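Local coordinates for general Secretion Pathway Protein (Vibrio vulnificus, PDB 4G54), which probably acts in type II secretion as a periplasmic region of the EpsAB fusion protein, and may bind peptidoglycan, at residues L140-D151 against L163-M173. Sequence-based numbering, arbitrary orientation.
Sequences LGMHGEAIEVLD and LKTTQFNAELM
D151 reaches from helix 145-158 into the turn at L163-T165 and gathers its backbone amides. L163 N donates to D151 OD1 on the syn lone pair, at 2.8 Å. D151 OD2 takes T165 N at 3.1 Å, from above the carboxylate plane, and a weak, strongly bent bond from K164 N. With CG anti to the backbone N (chi1 179°), the carboxylate is carried off the helix toward the turn.

One turn back, E148 runs alongside T166, whose OG1 donates over 2.9 Å to the anti lone pair of E148 OE2. The backbones then pair directly: G144 N donates to T166 O, F168 N to M142 O, and G141 N to F168 O over 2.9 Å and almost straight (177°), about a single bridge between H143 and Q167. Q167 NE2 lies against H143 CB, the two side chains side by side and the amide 19° from the imidazole plane.

On the inner side L172 CD2 lies over one face of the F168 ring and L140 N over the opposite one, 3.5 Å above the plane, both displaced toward the rim. I147 CD1 meets the ring edge; L150 CD2 comes within 3.7 Å of F168 CE2, and L150 also touches L196 and L199 of helix 193-202.

Second-shell bonds set the loop: T165 OG1 donates to Q167 O, and N169, the N-cap of helix 170-182, accepts L172 N on OD1. The contact thus ties together the starts of two helices in the putative peptidoglycan-binding domain; buried D151 is met by main-chain N-H groups, which would probably stabilise its ionised form.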
loop_
_atom_site.group_PDB
_atom_site.type_symbol
_atom_site.label_atom_id
_atom_site.label_comp_id
_atom_site.label_asym_id
_atom_site.label_seq_id
_atom_site.Cartn_x
_atom_site.Cartn_y
_atom_site.Cartn_z
ATOM N N LEU A 140 -2.495 24.059 -10.917
ATOM C CA LEU A 140 -2.672 25.415 -10.438
ATOM C C LEU A 140 -4.039 25.972 -10.818
ATOM O O LEU A 140 -4.414 25.954 -11.995
ATOM C CB LEU A 140 -1.581 26.302 -11.112
ATOM C CG LEU A 140 -1.552 27.764 -10.632
ATOM C CD1 LEU A 140 -0.893 27.825 -9.209
ATOM C CD2 LEU A 140 -0.670 28.513 -11.663
ATOM N N GLY A 141 -4.678 26.546 -9.812
ATOM C CA GLY A 141 -5.999 27.198 -10.006
ATOM C C GLY A 141 -7.142 26.354 -9.544
ATOM O O GLY A 141 -8.249 26.853 -9.286
ATOM N N MET A 142 -6.926 25.066 -9.427
ATOM C CA MET A 142 -7.996 24.193 -9.006
ATOM C C MET A 142 -8.208 24.281 -7.471
ATOM O O MET A 142 -7.332 24.704 -6.722
ATOM C CB MET A 142 -7.740 22.706 -9.398
ATOM C CG MET A 142 -7.779 22.544 -10.918
ATOM S SD MET A 142 -7.411 20.836 -11.425
ATOM C CE MET A 142 -8.905 19.989 -10.934
ATOM N N HIS A 143 -9.382 23.866 -7.008
ATOM C CA HIS A 143 -9.703 23.943 -5.586
ATOM C C HIS A 143 -10.645 22.859 -5.154
ATOM O O HIS A 143 -11.428 22.369 -5.993
ATOM C CB HIS A 143 -10.251 25.327 -5.220
ATOM C CG HIS A 143 -11.568 25.614 -5.828
ATOM N ND1 HIS A 143 -11.699 26.073 -7.128
ATOM C CD2 HIS A 143 -12.820 25.444 -5.354
ATOM C CE1 HIS A 143 -12.986 26.239 -7.401
ATOM N NE2 HIS A 143 -13.684 25.843 -6.352
ATOM N N GLY A 144 -10.602 22.471 -3.886
ATOM C CA GLY A 144 -11.531 21.496 -3.361
ATOM C C GLY A 144 -10.893 20.536 -2.409
ATOM O O GLY A 144 -9.687 20.664 -2.129
ATOM N N GLU A 145 -11.667 19.529 -1.959
ATOM C CA GLU A 145 -11.145 18.584 -1.000
ATOM C C GLU A 145 -9.941 17.801 -1.570
ATOM O O GLU A 145 -9.048 17.413 -0.806
ATOM C CB GLU A 145 -12.216 17.600 -0.616
ATOM C CG GLU A 145 -11.823 16.726 0.574
ATOM C CD GLU A 145 -12.888 15.649 0.941
ATOM O OE1 GLU A 145 -14.027 15.636 0.372
ATOM O OE2 GLU A 145 -12.568 14.830 1.839
ATOM N N ALA A 146 -9.916 17.561 -2.872
ATOM C CA ALA A 146 -8.796 16.880 -3.470
ATOM C C ALA A 146 -7.500 17.626 -3.275
ATOM O O ALA A 146 -6.426 16.964 -3.139
ATOM C CB ALA A 146 -9.058 16.667 -4.957
ATOM N N ILE A 147 -7.576 18.960 -3.272
ATOM C CA ILE A 147 -6.360 19.758 -3.086
ATOM C C ILE A 147 -5.920 19.644 -1.634
ATOM O O ILE A 147 -4.700 19.498 -1.374
ATOM C CB ILE A 147 -6.607 21.202 -3.456
ATOM C CG1 ILE A 147 -7.051 21.367 -4.917
ATOM C CG2 ILE A 147 -5.320 22.001 -3.214
ATOM C CD1 ILE A 147 -6.327 20.521 -5.982
ATOM N N GLU A 148 -6.851 19.594 -0.686
ATOM C CA GLU A 148 -6.458 19.429 0.703
ATOM C C GLU A 148 -5.784 18.107 0.903
ATOM O O GLU A 148 -4.794 17.969 1.677
ATOM C CB GLU A 148 -7.700 19.490 1.641
ATOM C CG GLU A 148 -8.542 20.712 1.400
ATOM C CD GLU A 148 -9.888 20.699 2.167
ATOM O OE1 GLU A 148 -10.307 19.660 2.727
ATOM O OE2 GLU A 148 -10.525 21.779 2.173
ATOM N N VAL A 149 -6.306 17.043 0.246
ATOM C CA VAL A 149 -5.654 15.764 0.330
ATOM C C VAL A 149 -4.247 15.678 -0.317
ATOM O O VAL A 149 -3.323 15.164 0.300
ATOM C CB VAL A 149 -6.549 14.658 -0.380
ATOM C CG1 VAL A 149 -5.812 13.322 -0.493
ATOM C CG2 VAL A 149 -7.819 14.485 0.459
ATOM N N LEU A 150 -4.083 16.351 -1.477
ATOM C CA LEU A 150 -2.758 16.546 -2.114
ATOM C C LEU A 150 -1.771 17.217 -1.133
ATOM O O LEU A 150 -0.652 16.701 -0.927
ATOM C CB LEU A 150 -2.947 17.382 -3.430
ATOM C CG LEU A 150 -1.596 17.629 -4.041
ATOM C CD1 LEU A 150 -0.761 16.409 -4.363
ATOM C CD2 LEU A 150 -1.820 18.517 -5.311
ATOM N N ASP A 151 -2.293 18.254 -0.471
ATOM C CA ASP A 151 -1.449 19.077 0.429
ATOM C C ASP A 151 -0.980 18.099 1.577
ATOM O O ASP A 151 0.240 18.049 1.933
ATOM C CB ASP A 151 -2.313 20.215 0.875
ATOM C CG ASP A 151 -1.623 21.203 1.871
ATOM O OD1 ASP A 151 -0.396 21.422 1.768
ATOM O OD2 ASP A 151 -2.401 21.712 2.742
ATOM N N LEU A 163 0.423 23.137 3.838
ATOM C CA LEU A 163 0.004 24.514 3.747
ATOM C C LEU A 163 -1.360 24.742 4.392
ATOM O O LEU A 163 -1.661 25.951 4.701
ATOM C CB LEU A 163 -0.122 24.968 2.265
ATOM C CG LEU A 163 1.208 24.790 1.515
ATOM C CD1 LEU A 163 0.936 25.292 0.129
ATOM C CD2 LEU A 163 2.355 25.647 2.134
ATOM N N LYS A 164 -2.177 23.677 4.593
ATOM C CA LYS A 164 -3.625 23.852 4.999
ATOM C C LYS A 164 -4.339 24.681 3.938
ATOM O O LYS A 164 -5.035 25.666 4.242
ATOM C CB LYS A 164 -3.829 24.422 6.407
ATOM C CG LYS A 164 -3.094 23.464 7.391
ATOM C CD LYS A 164 -3.384 23.904 8.868
ATOM C CE LYS A 164 -2.268 23.392 9.807
ATOM N NZ LYS A 164 -2.541 23.777 11.284
ATOM N N THR A 165 -4.233 24.236 2.685
ATOM C CA THR A 165 -4.878 25.009 1.612
ATOM C C THR A 165 -5.935 24.121 0.930
ATOM O O THR A 165 -5.685 22.928 0.738
ATOM C CB THR A 165 -3.824 25.457 0.608
ATOM O OG1 THR A 165 -4.456 26.245 -0.392
ATOM C CG2 THR A 165 -3.108 24.271 -0.092
ATOM N N THR A 166 -7.045 24.753 0.482
ATOM C CA THR A 166 -7.992 24.137 -0.368
ATOM C C THR A 166 -7.762 24.550 -1.791
ATOM O O THR A 166 -8.427 24.058 -2.706
ATOM C CB THR A 166 -9.419 24.735 0.035
ATOM O OG1 THR A 166 -9.599 24.411 1.413
ATOM C CG2 THR A 166 -10.512 24.069 -0.757
ATOM N N GLN A 167 -6.827 25.450 -2.006
ATOM C CA GLN A 167 -6.581 26.030 -3.355
ATOM C C GLN A 167 -5.214 25.592 -3.816
ATOM O O GLN A 167 -4.219 25.700 -3.076
ATOM C CB GLN A 167 -6.587 27.585 -3.323
ATOM C CG GLN A 167 -7.977 28.125 -3.181
ATOM C CD GLN A 167 -8.575 28.426 -4.582
ATOM O OE1 GLN A 167 -7.849 28.367 -5.614
ATOM N NE2 GLN A 167 -9.896 28.758 -4.624
ATOM N N PHE A 168 -5.128 25.131 -5.059
ATOM C CA PHE A 168 -3.824 24.748 -5.633
ATOM C C PHE A 168 -3.233 26.095 -6.074
ATOM O O PHE A 168 -3.480 26.613 -7.172
ATOM C CB PHE A 168 -4.046 23.728 -6.814
ATOM C CG PHE A 168 -2.764 23.042 -7.307
ATOM C CD1 PHE A 168 -1.576 23.736 -7.501
ATOM C CD2 PHE A 168 -2.840 21.679 -7.626
ATOM C CE1 PHE A 168 -0.436 23.023 -7.986
ATOM C CE2 PHE A 168 -1.726 20.977 -8.065
ATOM C CZ PHE A 168 -0.517 21.637 -8.336
ATOM N N ASN A 169 -2.363 26.601 -5.196
ATOM C CA ASN A 169 -1.754 27.921 -5.393
ATOM C C ASN A 169 -0.305 27.867 -5.807
ATOM O O ASN A 169 0.248 26.775 -6.042
ATOM C CB ASN A 169 -1.994 28.765 -4.111
ATOM C CG ASN A 169 -1.413 28.104 -2.883
ATOM O OD1 ASN A 169 -0.552 27.239 -2.978
ATOM N ND2 ASN A 169 -1.882 28.536 -1.695
ATOM N N ALA A 170 0.373 28.997 -5.902
ATOM C CA ALA A 170 1.746 29.019 -6.399
ATOM C C ALA A 170 2.655 28.252 -5.471
ATOM O O ALA A 170 3.579 27.556 -5.941
ATOM C CB ALA A 170 2.207 30.512 -6.598
ATOM N N GLU A 171 2.406 28.334 -4.166
ATOM C CA GLU A 171 3.309 27.657 -3.227
ATOM C C GLU A 171 3.083 26.144 -3.276
ATOM O O GLU A 171 4.050 25.349 -3.260
ATOM C CB GLU A 171 3.076 28.211 -1.833
ATOM C CG GLU A 171 4.132 27.616 -0.883
ATOM C CD GLU A 171 4.159 28.201 0.510
ATOM O OE1 GLU A 171 3.198 28.969 0.862
ATOM O OE2 GLU A 171 5.152 27.907 1.257
ATOM N N LEU A 172 1.830 25.696 -3.469
ATOM C CA LEU A 172 1.624 24.236 -3.599
ATOM C C LEU A 172 2.322 23.753 -4.856
ATOM O O LEU A 172 2.853 22.621 -4.887
ATOM C CB LEU A 172 0.106 23.912 -3.624
ATOM C CG LEU A 172 -0.161 22.387 -3.386
ATOM C CD1 LEU A 172 0.252 21.886 -1.976
ATOM C CD2 LEU A 172 -1.655 22.100 -3.569
ATOM N N MET A 173 2.249 24.563 -5.929
ATOM C CA MET A 173 2.931 24.189 -7.178
ATOM C C MET A 173 4.468 23.991 -6.926
ATOM O O MET A 173 5.043 23.000 -7.453
ATOM C CB MET A 173 2.664 25.257 -8.261
ATOM C CG MET A 173 3.152 24.770 -9.596
ATOM S SD MET A 173 2.592 26.006 -10.865
ATOM C CE MET A 173 3.453 25.269 -12.288
#